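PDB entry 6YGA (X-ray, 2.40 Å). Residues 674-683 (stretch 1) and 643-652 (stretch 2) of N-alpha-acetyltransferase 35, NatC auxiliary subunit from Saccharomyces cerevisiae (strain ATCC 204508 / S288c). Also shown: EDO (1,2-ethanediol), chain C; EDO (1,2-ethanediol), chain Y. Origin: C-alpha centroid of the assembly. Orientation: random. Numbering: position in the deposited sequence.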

# COMPACT_ATOMS: atom_id res chain seq x y z
N TYR B 674 19.68 8.69 -9.19
CA TYR B 674 19.66 7.25 -8.98
C TYR B 674 21.06 6.65 -9.08
O TYR B 674 21.50 5.93 -8.17
CB TYR B 674 18.72 6.59 -9.99
CG TYR B 674 18.90 5.09 -10.10
CD1 TYR B 674 18.44 4.25 -9.11
CD2 TYR B 674 19.54 4.53 -11.20
CE1 TYR B 674 18.60 2.88 -9.20
CE2 TYR B 674 19.71 3.16 -11.30
CZ TYR B 674 19.23 2.34 -10.29
OH TYR B 674 19.39 0.98 -10.38
N TYR B 675 21.77 6.92 -10.17
CA TYR B 675 23.10 6.34 -10.34
C TYR B 675 24.08 6.88 -9.31
O TYR B 675 25.01 6.17 -8.91
CB TYR B 675 23.61 6.58 -11.76
CG TYR B 675 22.99 5.65 -12.77
CD1 TYR B 675 23.42 4.33 -12.87
CD2 TYR B 675 21.97 6.08 -13.61
CE1 TYR B 675 22.85 3.46 -13.79
CE2 TYR B 675 21.40 5.22 -14.53
CZ TYR B 675 21.84 3.92 -14.62
OH TYR B 675 21.26 3.06 -15.53
N CYS B 676 23.90 8.12 -8.87
CA CYS B 676 24.69 8.63 -7.75
C CYS B 676 24.46 7.79 -6.50
O CYS B 676 25.41 7.41 -5.81
CB CYS B 676 24.34 10.09 -7.49
SG CYS B 676 25.26 10.82 -6.12
N LYS B 677 23.19 7.48 -6.20
CA LYS B 677 22.89 6.60 -5.07
C LYS B 677 23.45 5.20 -5.30
O LYS B 677 23.91 4.55 -4.35
CB LYS B 677 21.39 6.55 -4.83
CG LYS B 677 20.79 7.86 -4.36
CD LYS B 677 19.30 7.74 -4.08
CE LYS B 677 18.79 8.96 -3.34
NZ LYS B 677 17.32 8.92 -3.14
N LEU B 678 23.41 4.72 -6.54
CA LEU B 678 23.97 3.41 -6.82
C LEU B 678 25.48 3.40 -6.62
O LEU B 678 26.04 2.42 -6.11
CB LEU B 678 23.60 2.98 -8.24
CG LEU B 678 23.74 1.49 -8.57
CD1 LEU B 678 22.90 0.64 -7.63
CD2 LEU B 678 23.34 1.26 -10.01
N LYS B 679 26.15 4.49 -6.99
CA LYS B 679 27.59 4.58 -6.78
C LYS B 679 27.93 4.59 -5.29
O LYS B 679 28.92 3.98 -4.87
CB LYS B 679 28.14 5.84 -7.45
CG LYS B 679 29.65 5.93 -7.41
CD LYS B 679 30.14 7.34 -7.67
CE LYS B 679 29.65 7.86 -9.01
NZ LYS B 679 30.24 9.19 -9.33
N HIS B 680 27.11 5.28 -4.48
CA HIS B 680 27.33 5.29 -3.04
C HIS B 680 27.26 3.89 -2.46
O HIS B 680 28.12 3.50 -1.65
CB HIS B 680 26.31 6.21 -2.36
CG HIS B 680 26.54 7.67 -2.61
ND1 HIS B 680 25.55 8.62 -2.44
CD2 HIS B 680 27.64 8.35 -3.01
CE1 HIS B 680 26.04 9.81 -2.72
NE2 HIS B 680 27.31 9.68 -3.08
N THR B 681 26.25 3.11 -2.85
CA THR B 681 26.11 1.75 -2.36
C THR B 681 27.30 0.88 -2.77
O THR B 681 27.81 0.09 -1.97
CB THR B 681 24.80 1.14 -2.86
OG1 THR B 681 23.70 1.74 -2.17
CG2 THR B 681 24.78 -0.37 -2.64
N SER B 682 27.76 1.03 -4.02
CA SER B 682 28.91 0.27 -4.49
C SER B 682 30.13 0.52 -3.62
O SER B 682 30.79 -0.42 -3.17
CB SER B 682 29.20 0.62 -5.95
OG SER B 682 28.07 0.39 -6.77
N LYS B 683 30.45 1.79 -3.37
CA LYS B 683 31.58 2.12 -2.50
C LYS B 683 31.39 1.54 -1.10
O LYS B 683 32.34 1.04 -0.49
CB LYS B 683 31.77 3.63 -2.43
CG LYS B 683 32.12 4.29 -3.75
CD LYS B 683 32.21 5.80 -3.60
CE LYS B 683 32.64 6.47 -4.89
NZ LYS B 683 32.66 7.95 -4.75
C1 EDO C . 33.95 8.30 -8.50
O1 EDO C . 33.23 8.80 -9.63
C2 EDO C . 34.23 9.45 -7.53
O2 EDO C . 33.00 9.95 -7.00
C1 EDO Y . 30.22 -3.89 -15.44
O1 EDO Y . 29.13 -3.00 -15.67
C2 EDO Y . 30.91 -3.56 -14.12
O2 EDO Y . 32.11 -4.33 -14.03
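Stretch 2, residues 643-652: SIDEIMQGIK

The strongest polar link between the two stretches is a salt bridge in which K679 NZ lies 3.0 Å from D645 OD1, a separation that also satisfies a hydrogen bond from the ammonium group to the carboxylate. The CA-to-CB bond of D645 points sideways relative to stretch 1, yet its chi1 of -79° (m) brings the carboxylate within reach of the lysine. K679 starts toward stretch 2, runs through two t rotamers and then turns at chi3 (-57°, m). A 1,2-ethanediol (chain C), probably from the crystallisation liquor, reinforces this pair: its O1 donates to D645 OD2 at 2.7 Å and accepts from K679 NZ at 3.0 Å, while K683 NZ donates to its O2, also at 3.0 Å. K683, which does not touch stretch 2 directly, is thus connected to D645 through the diol. The second diol (chain Y) bonds through O1 to S643 OG at 3.1 Å.

Stretch 2 is helical throughout 643-652, with phi from -69° to -59° and psi from -45° to -37°. Its i to i+4 hydrogen bonds run from I647 N to S643 O (3.0 Å) through K652 N to M648 O (3.0 Å). Both helices extend beyond the stretches at each end. Their N-to-C directions make an angle of 169°, so they pack nearly antiparallel, and the axes approach to 10.0 Å. The closest CA atoms across the pair are those of Y675 and I644, 6.4 Å apart.

That register matches the centre of the packing, where each of these residues is a knob in a hole of the other helix. I644 (m, t) sits among Y675, L678, K679 and S682: its CG2 is 3.5 Å from Y675 O and 3.7 Å from Y675 CB, while its CD1 reaches L678 CG at 3.8 Å and K679 N at 3.7 Å. Reciprocally, Y675 sits among I644, I647, M648 and I651. I647 CG2 lies 3.9 Å from the centroid of the Y675 ring and only 21° off its normal, which identifies a CH-pi contact over one face. I651 CD1 approaches Y675 CD2 obliquely at 3.9 Å.

Selenomethionine M648 leaves its backbone sideways, but its end comes nearer to stretch 1. Its CG packs 3.8 Å from Y675 CB, and its CE lies 4.3 Å from C676 CB. Together the two stretches bury 425 Å², summed over both sides, with Y675 and I644 contributing the largest shares.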

# COMPACT_ATOMS: atom_id res chain seq x y z
N SER B 643 31.68 2.04 -14.67
CA SER B 643 30.53 1.86 -15.55
C SER B 643 29.42 2.85 -15.23
O SER B 643 28.81 3.43 -16.14
CB SER B 643 30.01 0.43 -15.47
OG SER B 643 30.92 -0.49 -16.04
N ILE B 644 29.13 3.05 -13.94
CA ILE B 644 28.13 4.04 -13.55
C ILE B 644 28.53 5.42 -14.05
O ILE B 644 27.69 6.18 -14.56
CB ILE B 644 27.93 4.03 -12.02
CG1 ILE B 644 27.31 2.70 -11.57
CG2 ILE B 644 27.04 5.19 -11.59
CD1 ILE B 644 27.09 2.62 -10.07
N ASP B 645 29.81 5.76 -13.92
CA ASP B 645 30.28 7.07 -14.38
C ASP B 645 30.06 7.24 -15.88
O ASP B 645 29.59 8.30 -16.32
CB ASP B 645 31.76 7.24 -14.03
CG ASP B 645 31.98 7.62 -12.58
OD1 ASP B 645 30.97 7.82 -11.87
OD2 ASP B 645 33.15 7.71 -12.15
N GLU B 646 30.38 6.22 -16.67
CA GLU B 646 30.16 6.29 -18.11
C GLU B 646 28.69 6.51 -18.44
O GLU B 646 28.35 7.29 -19.33
CB GLU B 646 30.67 5.02 -18.79
CG GLU B 646 32.18 4.80 -18.70
CD GLU B 646 32.64 3.56 -19.45
OE1 GLU B 646 32.32 3.43 -20.65
OE2 GLU B 646 33.32 2.71 -18.83
N ILE B 647 27.80 5.82 -17.73
CA ILE B 647 26.37 6.01 -17.95
C ILE B 647 25.96 7.43 -17.58
O ILE B 647 25.15 8.05 -18.28
CB ILE B 647 25.57 4.95 -17.16
CG1 ILE B 647 25.86 3.55 -17.70
CG2 ILE B 647 24.07 5.25 -17.22
CD1 ILE B 647 25.03 2.45 -17.06
N MSE B 648 26.52 7.96 -16.50
CA MSE B 648 26.17 9.31 -16.06
C MSE B 648 26.64 10.35 -17.08
O MSE B 648 25.92 11.31 -17.36
CB MSE B 648 26.74 9.60 -14.67
CG MSE B 648 26.12 8.74 -13.56
SE MSE B 648 26.75 9.14 -11.75
CE MSE B 648 25.84 10.84 -11.48
N GLN B 649 27.83 10.16 -17.64
CA GLN B 649 28.29 11.04 -18.72
C GLN B 649 27.33 10.97 -19.91
O GLN B 649 26.98 12.00 -20.50
CB GLN B 649 29.70 10.66 -19.16
CG GLN B 649 30.72 10.55 -18.03
CD GLN B 649 30.94 11.85 -17.29
OE1 GLN B 649 30.60 12.93 -17.78
NE2 GLN B 649 31.51 11.76 -16.10
N GLY B 650 26.91 9.76 -20.28
CA GLY B 650 25.99 9.62 -21.40
C GLY B 650 24.67 10.30 -21.15
O GLY B 650 24.10 10.92 -22.05
N ILE B 651 24.16 10.21 -19.92
CA ILE B 651 22.92 10.89 -19.56
C ILE B 651 23.09 12.40 -19.68
O ILE B 651 22.21 13.10 -20.20
CB ILE B 651 22.48 10.48 -18.14
CG1 ILE B 651 22.11 8.99 -18.11
CG2 ILE B 651 21.29 11.31 -17.69
CD1 ILE B 651 21.76 8.49 -16.72
N LYS B 652 24.22 12.93 -19.21
CA LYS B 652 24.43 14.37 -19.31
C LYS B 652 24.63 14.81 -20.76
O LYS B 652 24.17 15.89 -21.15
CB LYS B 652 25.64 14.79 -18.47
CG LYS B 652 25.54 14.43 -17.00
CD LYS B 652 26.84 14.75 -16.28
CE LYS B 652 26.83 14.22 -14.86
NZ LYS B 652 28.11 14.52 -14.17